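Folylpolyglutamate synthase (FolC) (PDB 6K8C) probably adds glutamate to dihydropteroate and to tetrahydrofolates at the expense of ATP, as a bifunctional dihydrofolate and folylpolyglutamate synthase. Local coordinates at residues G59-Q72 against N258-L271. Sequence-based numbering, arbitrary orientation.
Sequences GSTGRFLTLLLADQ and NKQEVLKNLKPLNL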
loop_
_atom_site.group_PDB
_atom_site.type_symbol
_atom_site.label_atom_id
_atom_site.label_comp_id
_atom_site.label_asym_id
_atom_site.label_seq_id
_atom_site.Cartn_x
_atom_site.Cartn_y
_atom_site.Cartn_z
ATOM N N GLY A 59 1.597 -1.125 -3.073
ATOM C CA GLY A 59 1.577 -2.287 -2.197
ATOM C C GLY A 59 1.884 -3.582 -2.924
ATOM O O GLY A 59 2.726 -4.369 -2.485
ATOM N N SER A 60 1.201 -3.825 -4.046
ATOM C CA SER A 60 1.418 -5.084 -4.755
ATOM C C SER A 60 2.788 -5.118 -5.422
ATOM O O SER A 60 3.464 -6.153 -5.403
ATOM C CB SER A 60 0.313 -5.320 -5.783
ATOM O OG SER A 60 0.206 -4.229 -6.676
ATOM N N THR A 61 3.213 -4.003 -6.025
ATOM C CA THR A 61 4.539 -3.965 -6.640
ATOM C C THR A 61 5.623 -4.279 -5.616
ATOM O O THR A 61 6.532 -5.077 -5.875
ATOM C CB THR A 61 4.799 -2.595 -7.270
ATOM O OG1 THR A 61 3.768 -2.290 -8.214
ATOM C CG2 THR A 61 6.154 -2.583 -7.972
ATOM N N GLY A 62 5.544 -3.655 -4.442
ATOM C CA GLY A 62 6.551 -3.892 -3.420
ATOM C C GLY A 62 6.510 -5.302 -2.869
ATOM O O GLY A 62 7.554 -5.909 -2.609
ATOM N N ARG A 63 5.307 -5.846 -2.676
ATOM C CA ARG A 63 5.209 -7.180 -2.095
ATOM C C ARG A 63 5.626 -8.248 -3.098
ATOM O O ARG A 63 6.227 -9.259 -2.716
ATOM C CB ARG A 63 3.787 -7.432 -1.583
ATOM C CG ARG A 63 3.634 -8.731 -0.769
ATOM C CD ARG A 63 4.517 -8.752 0.486
ATOM N NE ARG A 63 4.209 -7.629 1.363
ATOM C CZ ARG A 63 3.206 -7.606 2.232
ATOM N NH1 ARG A 63 2.412 -8.659 2.371
ATOM N NH2 ARG A 63 3.003 -6.526 2.968
ATOM N N PHE A 64 5.314 -8.044 -4.384
ATOM C CA PHE A 64 5.788 -8.956 -5.426
ATOM C C PHE A 64 7.308 -9.017 -5.439
ATOM O O PHE A 64 7.902 -10.101 -5.475
ATOM C CB PHE A 64 5.277 -8.504 -6.800
ATOM C CG PHE A 64 3.979 -9.129 -7.220
ATOM C CD1 PHE A 64 3.737 -10.475 -7.023
ATOM C CD2 PHE A 64 3.004 -8.360 -7.844
ATOM C CE1 PHE A 64 2.537 -11.045 -7.431
ATOM C CE2 PHE A 64 1.801 -8.922 -8.254
ATOM C CZ PHE A 64 1.569 -10.267 -8.046
ATOM N N LEU A 65 7.958 -7.848 -5.411
ATOM C CA LEU A 65 9.415 -7.809 -5.336
ATOM C C LEU A 65 9.920 -8.514 -4.082
ATOM O O LEU A 65 10.874 -9.299 -4.140
ATOM C CB LEU A 65 9.898 -6.359 -5.373
ATOM C CG LEU A 65 11.399 -6.106 -5.199
ATOM C CD1 LEU A 65 12.205 -6.801 -6.283
ATOM C CD2 LEU A 65 11.688 -4.616 -5.208
ATOM N N THR A 66 9.287 -8.237 -2.934
ATOM C CA THR A 66 9.652 -8.887 -1.676
ATOM C C THR A 66 9.575 -10.408 -1.789
ATOM O O THR A 66 10.465 -11.124 -1.315
ATOM C CB THR A 66 8.735 -8.389 -0.548
ATOM O OG1 THR A 66 8.917 -6.979 -0.362
ATOM C CG2 THR A 66 9.042 -9.106 0.776
ATOM N N LEU A 67 8.502 -10.919 -2.404
ATOM C CA LEU A 67 8.342 -12.367 -2.535
ATOM C C LEU A 67 9.407 -12.964 -3.449
ATOM O O LEU A 67 9.944 -14.040 -3.158
ATOM C CB LEU A 67 6.944 -12.707 -3.056
ATOM C CG LEU A 67 5.795 -12.347 -2.108
ATOM C CD1 LEU A 67 4.440 -12.658 -2.742
ATOM C CD2 LEU A 67 5.956 -13.042 -0.750
ATOM N N LEU A 68 9.723 -12.285 -4.553
ATOM C CA LEU A 68 10.759 -12.785 -5.453
ATOM C C LEU A 68 12.111 -12.845 -4.751
ATOM O O LEU A 68 12.848 -13.828 -4.878
ATOM C CB LEU A 68 10.841 -11.909 -6.705
ATOM C CG LEU A 68 9.652 -11.954 -7.662
ATOM C CD1 LEU A 68 9.657 -10.738 -8.573
ATOM C CD2 LEU A 68 9.652 -13.246 -8.471
ATOM N N LEU A 69 12.458 -11.791 -4.008
ATOM C CA LEU A 69 13.731 -11.780 -3.293
ATOM C C LEU A 69 13.770 -12.867 -2.227
ATOM O O LEU A 69 14.777 -13.575 -2.085
ATOM C CB LEU A 69 13.969 -10.400 -2.673
ATOM C CG LEU A 69 14.163 -9.272 -3.689
ATOM C CD1 LEU A 69 14.073 -7.900 -3.028
ATOM C CD2 LEU A 69 15.492 -9.435 -4.402
ATOM N N ALA A 70 12.677 -13.023 -1.474
ATOM C CA ALA A 70 12.613 -14.070 -0.459
ATOM C C ALA A 70 12.768 -15.454 -1.072
ATOM O O ALA A 70 13.333 -16.352 -0.436
ATOM C CB ALA A 70 11.294 -13.975 0.312
ATOM N N ASP A 71 12.284 -15.642 -2.304
ATOM C CA ASP A 71 12.434 -16.916 -3.001
ATOM C C ASP A 71 13.883 -17.220 -3.363
ATOM O O ASP A 71 14.197 -18.370 -3.689
ATOM C CB ASP A 71 11.582 -16.930 -4.268
ATOM C CG ASP A 71 10.266 -17.652 -4.078
ATOM O OD1 ASP A 71 10.042 -18.189 -2.973
ATOM O OD2 ASP A 71 9.455 -17.679 -5.028
ATOM N N GLN A 72 14.763 -16.220 -3.338
ATOM C CA GLN A 72 16.192 -16.435 -3.501
ATOM C C GLN A 72 16.913 -16.569 -2.170
ATOM O O GLN A 72 18.137 -16.407 -2.121
ATOM C CB GLN A 72 16.807 -15.301 -4.323
ATOM C CG GLN A 72 16.221 -15.189 -5.709
ATOM C CD GLN A 72 16.410 -16.465 -6.511
ATOM O OE1 GLN A 72 17.453 -17.111 -6.431
ATOM N NE2 GLN A 72 15.396 -16.837 -7.282
ATOM N N ASN A 258 21.125 -13.436 -11.951
ATOM C CA ASN A 258 20.130 -14.487 -11.781
ATOM C C ASN A 258 19.434 -14.749 -13.112
ATOM O O ASN A 258 18.822 -13.844 -13.692
ATOM C CB ASN A 258 19.113 -14.099 -10.709
ATOM C CG ASN A 258 18.225 -15.257 -10.308
ATOM O OD1 ASN A 258 17.431 -15.744 -11.106
ATOM N ND2 ASN A 258 18.358 -15.704 -9.064
ATOM N N LYS A 259 19.513 -15.991 -13.590
ATOM C CA LYS A 259 18.873 -16.380 -14.843
ATOM C C LYS A 259 17.824 -17.470 -14.642
ATOM O O LYS A 259 17.507 -18.201 -15.586
ATOM C CB LYS A 259 19.926 -16.828 -15.859
ATOM C CG LYS A 259 20.932 -15.741 -16.212
ATOM C CD LYS A 259 20.253 -14.578 -16.924
ATOM C CE LYS A 259 21.260 -13.712 -17.668
ATOM N NZ LYS A 259 21.499 -12.415 -16.976
ATOM N N GLN A 260 17.271 -17.586 -13.437
ATOM C CA GLN A 260 16.291 -18.621 -13.145
ATOM C C GLN A 260 14.887 -18.169 -13.540
ATOM O O GLN A 260 14.595 -16.976 -13.655
ATOM C CB GLN A 260 16.324 -18.990 -11.662
ATOM C CG GLN A 260 17.695 -19.399 -11.154
ATOM C CD GLN A 260 17.811 -19.296 -9.645
ATOM O OE1 GLN A 260 16.857 -19.573 -8.919
ATOM N NE2 GLN A 260 18.984 -18.896 -9.166
ATOM N N GLU A 261 14.011 -19.155 -13.756
ATOM C CA GLU A 261 12.607 -18.897 -14.081
ATOM C C GLU A 261 11.850 -18.745 -12.766
ATOM O O GLU A 261 11.249 -19.683 -12.237
ATOM C CB GLU A 261 12.037 -20.017 -14.944
ATOM C CG GLU A 261 11.052 -19.554 -16.015
ATOM C CD GLU A 261 9.688 -19.190 -15.452
ATOM O OE1 GLU A 261 9.387 -19.580 -14.304
ATOM O OE2 GLU A 261 8.910 -18.511 -16.159
ATOM N N VAL A 262 11.874 -17.521 -12.237
ATOM C CA VAL A 262 11.419 -17.291 -10.871
ATOM C C VAL A 262 9.900 -17.298 -10.736
ATOM O O VAL A 262 9.386 -17.449 -9.620
ATOM C CB VAL A 262 12.002 -15.966 -10.353
ATOM C CG1 VAL A 262 13.516 -16.064 -10.273
ATOM C CG2 VAL A 262 11.593 -14.819 -11.267
ATOM N N LEU A 263 9.160 -17.135 -11.833
ATOM C CA LEU A 263 7.706 -17.119 -11.748
ATOM C C LEU A 263 7.105 -18.507 -11.570
ATOM O O LEU A 263 5.972 -18.617 -11.090
ATOM C CB LEU A 263 7.110 -16.466 -12.993
ATOM C CG LEU A 263 7.446 -14.986 -13.149
ATOM C CD1 LEU A 263 6.618 -14.372 -14.257
ATOM C CD2 LEU A 263 7.242 -14.253 -11.827
ATOM N N LYS A 264 7.832 -19.563 -11.938
ATOM C CA LYS A 264 7.254 -20.901 -11.899
ATOM C C LYS A 264 6.893 -21.309 -10.478
ATOM O O LYS A 264 5.846 -21.925 -10.249
ATOM C CB LYS A 264 8.221 -21.911 -12.521
ATOM C CG LYS A 264 7.739 -22.473 -13.850
ATOM C CD LYS A 264 8.898 -22.927 -14.722
ATOM C CE LYS A 264 8.477 -23.023 -16.181
ATOM N NZ LYS A 264 9.650 -23.024 -17.101
ATOM N N ASN A 265 7.735 -20.961 -9.507
ATOM C CA ASN A 265 7.501 -21.314 -8.113
ATOM C C ASN A 265 7.120 -20.116 -7.254
ATOM O O ASN A 265 7.122 -20.224 -6.024
ATOM C CB ASN A 265 8.735 -22.005 -7.530
ATOM C CG ASN A 265 9.146 -23.223 -8.327
ATOM O OD1 ASN A 265 8.300 -23.958 -8.837
ATOM N ND2 ASN A 265 10.450 -23.442 -8.445
ATOM N N LEU A 266 6.801 -18.976 -7.861
ATOM C CA LEU A 266 6.342 -17.832 -7.086
ATOM C C LEU A 266 5.004 -18.162 -6.440
ATOM O O LEU A 266 4.081 -18.634 -7.110
ATOM C CB LEU A 266 6.217 -16.597 -7.976
ATOM C CG LEU A 266 5.785 -15.295 -7.296
ATOM C CD1 LEU A 266 6.794 -14.881 -6.234
ATOM C CD2 LEU A 266 5.595 -14.181 -8.321
ATOM N N LYS A 267 4.907 -17.938 -5.130
ATOM C CA LYS A 267 3.673 -18.203 -4.418
ATOM C C LYS A 267 2.618 -17.168 -4.806
ATOM O O LYS A 267 2.947 -16.073 -5.266
ATOM C CB LYS A 267 3.915 -18.183 -2.906
ATOM C CG LYS A 267 4.221 -16.802 -2.345
ATOM C CD LYS A 267 4.120 -16.776 -0.822
ATOM C CE LYS A 267 5.174 -17.658 -0.191
ATOM N NZ LYS A 267 5.109 -17.615 1.302
ATOM N N PRO A 268 1.336 -17.504 -4.654
ATOM C CA PRO A 268 0.285 -16.531 -4.979
ATOM C C PRO A 268 0.354 -15.318 -4.065
ATOM O O PRO A 268 0.531 -15.441 -2.851
ATOM C CB PRO A 268 -1.012 -17.322 -4.767
ATOM C CG PRO A 268 -0.634 -18.461 -3.881
ATOM C CD PRO A 268 0.781 -18.802 -4.240
ATOM N N LEU A 269 0.212 -14.134 -4.663
ATOM C CA LEU A 269 0.262 -12.898 -3.894
ATOM C C LEU A 269 -0.994 -12.748 -3.051
ATOM O O LEU A 269 -2.116 -12.862 -3.553
ATOM C CB LEU A 269 0.413 -11.685 -4.815
ATOM C CG LEU A 269 0.277 -10.345 -4.081
ATOM C CD1 LEU A 269 1.405 -10.182 -3.068
ATOM C CD2 LEU A 269 0.241 -9.164 -5.043
ATOM N N ASN A 270 -0.799 -12.483 -1.765
ATOM C CA ASN A 270 -1.887 -12.195 -0.844
ATOM C C ASN A 270 -1.519 -10.951 -0.053
ATOM O O ASN A 270 -0.439 -10.887 0.542
ATOM C CB ASN A 270 -2.146 -13.374 0.100
ATOM C CG ASN A 270 -3.099 -13.020 1.224
ATOM O OD1 ASN A 270 -2.680 -12.571 2.289
ATOM N ND2 ASN A 270 -4.391 -13.224 0.991
ATOM N N LEU A 271 -2.402 -9.959 -0.067
ATOM C CA LEU A 271 -2.234 -8.754 0.727
ATOM C C LEU A 271 -3.408 -8.627 1.680
ATOM O O LEU A 271 -4.558 -8.859 1.295
ATOM C CB LEU A 271 -2.144 -7.502 -0.144
ATOM C CG LEU A 271 -0.882 -7.312 -0.978
ATOM C CD1 LEU A 271 -0.999 -6.036 -1.805
ATOM C CD2 LEU A 271 0.344 -7.279 -0.076
HETATM O O HOH W 1 2.084 -11.401 1.270
HETATM O O HOH W 2 10.392 -17.192 -7.277
HETATM O O HOH W 3 7.210 -17.410 -3.334
#
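L271 sets its CD1 methyl against the first turn of helix 58-70, 3.8 Å from S60 N, where G59 and the small S60 let a branched side chain come close to the backbone. The hydroxyl of S60 is hydrogen-bonded to a bound citrate, probably from the crystallisation liquor. R63 joins an aliphatic stem to a polar head: its CG meets L269 CD1 at 3.5 Å, while bends at chi2 and chi3 (60° and 58°) fold the chain back and present one guanidinium face to L271 CD2. In the plane of that group, water 1 bridges NH1 to the carbonyl oxygen of N270; NE bonds to H78. F64 offers a flat apolar surface: L269 CD2 lies over one face of its ring, 3.7 Å from the centroid, in a CH-pi contact. The glycine-rich P-loop of the Mur ligase middle domain runs into the first turn of this helix, and 258-271 runs along it in the opposite direction, on the way to the C-terminal domain. L67, wholly apolar, packs CB on L266 CD1 at 3.9 Å and its methyls on the aliphatic stem of K267. L68 CD2 fits between V262 CG2 (3.7 Å) and the L266 methyls, and the side chain also touches F251 of helix 241-254. Further along, polar groups meet: the D71 carboxylate suits water protons, OD2 accepting from water 2, which also donates to V262 O, and more weakly from water 3, which accepts from K267 N. Q72, bent at chi2, turns amide to amide, OE1 3.1 Å from N258 ND2 with the planes 81° apart, and its NE2 lies 3.6 Å from V262 CG1.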